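Local coordinates for protein dehalogenase-like hydrolase (Ralstonia solanacearum, PDB 3UMB) that probably hydrolyses small (S)-2-haloalkanoic acids, releasing halide and giving the (R)-2-hydroxy acids, as a member of the HAD-like hydrolase superfamily, at residues K155-Y161 against W183-A188; L108-R112 against M138-D143. All coordinates share one frame; numbering follows the deposited sequence.

Contact 1 (K155-Y161 against W183-A188); sequences KTAPAAY and WDACGA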
loop_
_atom_site.group_PDB
_atom_site.type_symbol
_atom_site.label_atom_id
_atom_site.label_comp_id
_atom_site.label_asym_id
_atom_site.label_seq_id
_atom_site.Cartn_x
_atom_site.Cartn_y
_atom_site.Cartn_z
ATOM N N LYS A 155 -1.467 -9.377 5.865
ATOM C CA LYS A 155 -2.559 -9.283 4.907
ATOM C C LYS A 155 -2.142 -8.305 3.852
ATOM O O LYS A 155 -1.516 -7.283 4.185
ATOM C CB LYS A 155 -3.833 -8.737 5.549
ATOM C CG LYS A 155 -4.389 -9.593 6.692
ATOM C CD LYS A 155 -5.165 -8.688 7.652
ATOM C CE LYS A 155 -6.210 -9.402 8.485
ATOM N NZ LYS A 155 -6.871 -8.388 9.436
ATOM N N THR A 156 -2.511 -8.541 2.596
ATOM C CA THR A 156 -3.488 -9.567 2.171
ATOM C C THR A 156 -2.916 -10.953 1.812
ATOM O O THR A 156 -3.554 -11.708 1.088
ATOM C CB THR A 156 -4.215 -9.061 0.948
ATOM O OG1 THR A 156 -3.252 -8.475 0.079
ATOM C CG2 THR A 156 -5.237 -7.943 1.320
ATOM N N ALA A 157 -1.711 -11.264 2.293
ATOM C CA ALA A 157 -1.014 -12.490 1.987
ATOM C C ALA A 157 -1.837 -13.729 2.332
ATOM O O ALA A 157 -2.378 -13.780 3.430
ATOM C CB ALA A 157 0.346 -12.497 2.808
ATOM N N PRO A 158 -1.939 -14.727 1.411
ATOM C CA PRO A 158 -2.751 -15.935 1.715
ATOM C C PRO A 158 -2.408 -16.598 3.066
ATOM O O PRO A 158 -3.294 -17.082 3.749
ATOM C CB PRO A 158 -2.424 -16.903 0.578
ATOM C CG PRO A 158 -2.102 -16.022 -0.602
ATOM C CD PRO A 158 -1.584 -14.669 -0.026
ATOM N N ALA A 159 -1.120 -16.581 3.426
ATOM C CA ALA A 159 -0.652 -17.290 4.618
ATOM C C ALA A 159 -1.265 -16.635 5.862
ATOM O O ALA A 159 -1.425 -17.314 6.881
ATOM C CB ALA A 159 0.892 -17.282 4.717
ATOM N N ALA A 160 -1.549 -15.328 5.786
ATOM C CA ALA A 160 -2.193 -14.590 6.904
ATOM C C ALA A 160 -3.645 -14.980 7.019
ATOM O O ALA A 160 -4.096 -15.313 8.094
ATOM C CB ALA A 160 -2.087 -13.083 6.738
ATOM N N TYR A 161 -4.378 -14.944 5.912
ATOM C CA TYR A 161 -5.789 -15.356 5.916
ATOM C C TYR A 161 -5.908 -16.835 6.352
ATOM O O TYR A 161 -6.757 -17.192 7.198
ATOM C CB TYR A 161 -6.467 -15.094 4.562
ATOM C CG TYR A 161 -6.686 -13.607 4.261
ATOM C CD1 TYR A 161 -7.427 -12.782 5.144
ATOM C CD2 TYR A 161 -6.187 -13.036 3.106
ATOM C CE1 TYR A 161 -7.614 -11.398 4.895
ATOM C CE2 TYR A 161 -6.376 -11.646 2.832
ATOM C CZ TYR A 161 -7.091 -10.839 3.736
ATOM O OH TYR A 161 -7.277 -9.498 3.443
ATOM N N TRP A 183 -10.355 -2.970 1.976
ATOM C CA TRP A 183 -9.370 -3.792 1.270
ATOM C C TRP A 183 -9.330 -5.199 1.879
ATOM O O TRP A 183 -9.179 -6.196 1.184
ATOM C CB TRP A 183 -7.978 -3.138 1.249
ATOM C CG TRP A 183 -7.387 -2.795 2.605
ATOM C CD1 TRP A 183 -7.451 -1.580 3.229
ATOM C CD2 TRP A 183 -6.654 -3.661 3.486
ATOM N NE1 TRP A 183 -6.862 -1.656 4.478
ATOM C CE2 TRP A 183 -6.332 -2.909 4.638
ATOM C CE3 TRP A 183 -6.263 -5.002 3.425
ATOM C CZ2 TRP A 183 -5.587 -3.441 5.711
ATOM C CZ3 TRP A 183 -5.563 -5.560 4.515
ATOM C CH2 TRP A 183 -5.238 -4.768 5.645
ATOM N N ASP A 184 -9.472 -5.276 3.190
ATOM C CA ASP A 184 -9.384 -6.530 3.906
ATOM C C ASP A 184 -10.655 -7.356 3.699
ATOM O O ASP A 184 -10.563 -8.566 3.473
ATOM C CB ASP A 184 -9.140 -6.231 5.381
ATOM C CG ASP A 184 -8.621 -7.424 6.166
ATOM O OD1 ASP A 184 -8.256 -8.489 5.584
ATOM O OD2 ASP A 184 -8.570 -7.253 7.396
ATOM N N ALA A 185 -11.835 -6.731 3.700
ATOM C CA ALA A 185 -13.090 -7.511 3.395
ATOM C C ALA A 185 -12.933 -8.144 2.040
ATOM O O ALA A 185 -13.295 -9.313 1.826
ATOM C CB ALA A 185 -14.360 -6.644 3.429
ATOM N N CYS A 186 -12.375 -7.376 1.121
ATOM C CA CYS A 186 -12.195 -7.815 -0.268
ATOM C C CYS A 186 -11.144 -8.923 -0.397
ATOM O O CYS A 186 -11.318 -9.886 -1.148
ATOM C CB CYS A 186 -11.762 -6.615 -1.109
ATOM S SG CYS A 186 -13.125 -5.456 -1.499
ATOM N N GLY A 187 -10.035 -8.761 0.321
ATOM C CA GLY A 187 -8.987 -9.782 0.315
ATOM C C GLY A 187 -9.519 -11.083 0.912
ATOM O O GLY A 187 -9.189 -12.185 0.421
ATOM N N ALA A 188 -10.330 -10.969 1.975
ATOM C CA ALA A 188 -10.901 -12.150 2.618
ATOM C C ALA A 188 -11.884 -12.858 1.727
ATOM O O ALA A 188 -11.942 -14.078 1.727
ATOM C CB ALA A 188 -11.517 -11.803 3.913
#

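Contact 2 (L108-R112 against M138-D143); sequences LRQLR and MSGLFD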
loop_
_atom_site.group_PDB
_atom_site.type_symbol
_atom_site.label_atom_id
_atom_site.label_comp_id
_atom_site.label_asym_id
_atom_site.label_seq_id
_atom_site.Cartn_x
_atom_site.Cartn_y
_atom_site.Cartn_z
ATOM N N LEU A 108 -21.199 -9.199 20.600
ATOM C CA LEU A 108 -20.380 -10.401 20.693
ATOM C C LEU A 108 -21.158 -11.461 21.493
ATOM O O LEU A 108 -21.166 -12.648 21.144
ATOM C CB LEU A 108 -18.993 -10.088 21.295
ATOM C CG LEU A 108 -18.045 -9.249 20.397
ATOM C CD1 LEU A 108 -16.768 -8.724 21.098
ATOM C CD2 LEU A 108 -17.644 -10.046 19.171
ATOM N N ARG A 109 -21.882 -11.022 22.518
ATOM C CA ARG A 109 -22.659 -11.952 23.335
ATOM C C ARG A 109 -23.854 -12.546 22.601
ATOM O O ARG A 109 -24.017 -13.757 22.636
ATOM C CB ARG A 109 -23.039 -11.316 24.664
ATOM C CG ARG A 109 -21.829 -11.255 25.581
ATOM C CD ARG A 109 -21.883 -10.135 26.625
ATOM N NE ARG A 109 -20.706 -10.215 27.500
ATOM C CZ ARG A 109 -20.374 -9.324 28.438
ATOM N NH1 ARG A 109 -21.135 -8.245 28.647
ATOM N NH2 ARG A 109 -19.265 -9.516 29.169
ATOM N N GLN A 110 -24.650 -11.743 21.889
ATOM C CA GLN A 110 -25.756 -12.310 21.072
ATOM C C GLN A 110 -25.292 -13.346 20.002
ATOM O O GLN A 110 -26.100 -14.084 19.449
ATOM C CB GLN A 110 -26.575 -11.189 20.412
ATOM C CG GLN A 110 -27.659 -10.557 21.327
ATOM C CD GLN A 110 -27.871 -9.050 21.067
ATOM O OE1 GLN A 110 -28.837 -8.657 20.410
ATOM N NE2 GLN A 110 -26.961 -8.208 21.585
ATOM N N LEU A 111 -23.984 -13.367 19.721
ATOM C CA LEU A 111 -23.339 -14.341 18.809
ATOM C C LEU A 111 -22.785 -15.548 19.580
ATOM O O LEU A 111 -23.001 -16.682 19.171
ATOM C CB LEU A 111 -22.189 -13.686 18.018
ATOM C CG LEU A 111 -22.477 -12.438 17.175
ATOM C CD1 LEU A 111 -21.159 -11.742 16.811
ATOM C CD2 LEU A 111 -23.288 -12.809 15.946
ATOM N N ARG A 112 -22.045 -15.289 20.665
ATOM C CA ARG A 112 -21.567 -16.347 21.559
ATOM C C ARG A 112 -22.748 -17.189 22.001
ATOM O O ARG A 112 -22.671 -18.423 22.037
ATOM C CB ARG A 112 -20.903 -15.771 22.815
ATOM C CG ARG A 112 -19.526 -15.226 22.607
ATOM C CD ARG A 112 -18.549 -15.890 23.542
ATOM N NE ARG A 112 -18.302 -17.285 23.144
ATOM C CZ ARG A 112 -17.561 -18.157 23.833
ATOM N NH1 ARG A 112 -17.405 -19.399 23.370
ATOM N NH2 ARG A 112 -16.974 -17.801 24.980
HETATM N N MSE A 138 -12.940 -7.736 26.885
HETATM C CA MSE A 138 -13.380 -8.806 25.969
HETATM C C MSE A 138 -12.630 -10.129 26.188
HETATM O O MSE A 138 -12.806 -11.086 25.402
HETATM C CB MSE A 138 -13.224 -8.367 24.518
HETATM C CG MSE A 138 -14.061 -7.169 24.128
HETATM SE SE MSE A 138 -13.630 -6.712 22.301
HETATM C CE MSE A 138 -11.801 -5.940 22.452
ATOM N N SER A 139 -11.805 -10.181 27.247
ATOM C CA SER A 139 -11.155 -11.432 27.677
ATOM C C SER A 139 -12.251 -12.520 27.899
ATOM O O SER A 139 -13.313 -12.232 28.459
ATOM C CB SER A 139 -10.296 -11.184 28.936
ATOM O OG SER A 139 -9.507 -9.982 28.848
ATOM N N GLY A 140 -12.016 -13.731 27.380
ATOM C CA GLY A 140 -12.989 -14.834 27.469
ATOM C C GLY A 140 -13.912 -15.063 26.269
ATOM O O GLY A 140 -14.393 -16.195 26.037
ATOM N N LEU A 141 -14.159 -14.003 25.491
ATOM C CA LEU A 141 -15.116 -14.057 24.368
ATOM C C LEU A 141 -14.510 -14.732 23.153
ATOM O O LEU A 141 -15.218 -15.378 22.386
ATOM C CB LEU A 141 -15.650 -12.652 24.012
ATOM C CG LEU A 141 -16.564 -11.994 25.078
ATOM C CD1 LEU A 141 -15.742 -11.283 26.164
ATOM C CD2 LEU A 141 -17.556 -11.021 24.458
ATOM N N PHE A 142 -13.198 -14.596 22.997
ATOM C CA PHE A 142 -12.482 -15.239 21.885
ATOM C C PHE A 142 -11.796 -16.566 22.258
ATOM O O PHE A 142 -10.897 -16.644 23.107
ATOM C CB PHE A 142 -11.450 -14.287 21.269
ATOM C CG PHE A 142 -12.030 -12.989 20.828
ATOM C CD1 PHE A 142 -13.027 -12.955 19.886
ATOM C CD2 PHE A 142 -11.588 -11.809 21.359
ATOM C CE1 PHE A 142 -13.592 -11.762 19.482
ATOM C CE2 PHE A 142 -12.141 -10.604 20.962
ATOM C CZ PHE A 142 -13.142 -10.580 20.024
ATOM N N ASP A 143 -12.225 -17.602 21.557
ATOM C CA ASP A 143 -11.491 -18.855 21.489
ATOM C C ASP A 143 -10.045 -18.661 20.970
ATOM O O ASP A 143 -9.090 -19.095 21.625
ATOM C CB ASP A 143 -12.253 -19.837 20.611
ATOM C CG ASP A 143 -13.589 -20.231 21.210
ATOM O OD1 ASP A 143 -14.114 -19.475 22.064
ATOM O OD2 ASP A 143 -14.121 -21.302 20.825
#

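Contact 1 (K155-Y161 against W183-A188)
D184 OD2 is gripped twice. K155 NZ reaches it at 2.9 Å in a hydrogen-bonded salt bridge, and S179 OG also bonds to it. The setting is the Rossmann-like core of the HAD fold: K155 lies in the loop ahead of helix 158-161, and D184 lies on helix 182-191, which follows strand 175-179. K155 probably matches the conserved lysine of the superfamily. Its NZ also bonds L121 O and makes a weak, long ion pair with D10.

The other carboxylate oxygen serves Y161, whose OH donates to D184 OD1 at 2.6 Å. K155 meets its oxygen on the syn side and Y161 meets its own on the anti side, each somewhat out of the carboxylate plane. D184 CG is anti to the backbone N (chi1 -163°), which turns the carboxylate to both donors. Bonds to both oxygens, with S179 as a third partner, therefore limit its rotation. The Y161 ring and the carboxylate are inclined by 34°.

Helix 182-191 also packs on the tyrosine ring. A188 CA sits over one face in a CH-pi contact, 4.2 Å from the centroid. G187 has no side chain, and Y161 OH comes to 3.6 Å from its CA.

W183 meets the loop by the edge of its ring, and R49 makes a cation-pi contact with that ring. The peptide bond between K155 and T156 is cis. T156 OG1 bonds to I50 O of the second subunit, while T156 CG2 rests 3.8 Å from W183 CE3. K155 CB meets the same ring in plane at its edge, 3.8 Å from CZ3.

Contact 2 (L108-R112 against M138-D143)
The CA atoms of L108 and L141 are 7.4 Å apart, the nearest CA pair between the end of helix 104-112 and the loop 138-143. This loop leads into strand 144-147 of the parallel sheet. It turns at G140, whose phi is positive (97°), and L141 N bonds back to M138 O.

The apolar centre is L141 against L108. The two side chains cross at about a right angle, and L141 CD2 touches L108 CB at 3.6 Å. L108 CD1 goes on to the selenium of M138, a selenomethionine, at 3.9 Å. It also nears F142 CZ at 4.2 Å. L108 and F142 both continue onto L118 and F9 of the central strands.

R112 lies across the loop beside this patch. Its chain bends at chi2 and chi3, which lays the guanidinium over L141 O, an oxygen that faces the flat of the group. D143 OD1 forms a salt bridge with R112 NH1 at 3.5 Å, by charge alone: the carboxylate plane is 83° from the guanidinium, the oxygen lies well out of the guanidinium plane, and no N-H points at it.

The polar part is thus probably an undirected attraction of charges at the more exposed side, while the close side-chain packing is that of L108 with L141.

How the contacts relate
Both contacts join parts of one HAD core domain but lie far apart, with centres about 23 Å from each other and their nearest atoms about 12 Å apart. Contact 1 is buried. It ties the loop and short helix at 155-161 to helix 182-191, beside the second subunit, and its polar groups are held by directed bonds. Contact 2 lies farther from the chain centre, is only partly buried and is away from the magnesium sites. It packs helix 104-112 on the loop before strand 144-147, chiefly through apolar side chains. Its ion pair lacks the directed bonds of contact 1. The contacts follow in series along the chain and share no helix or strand.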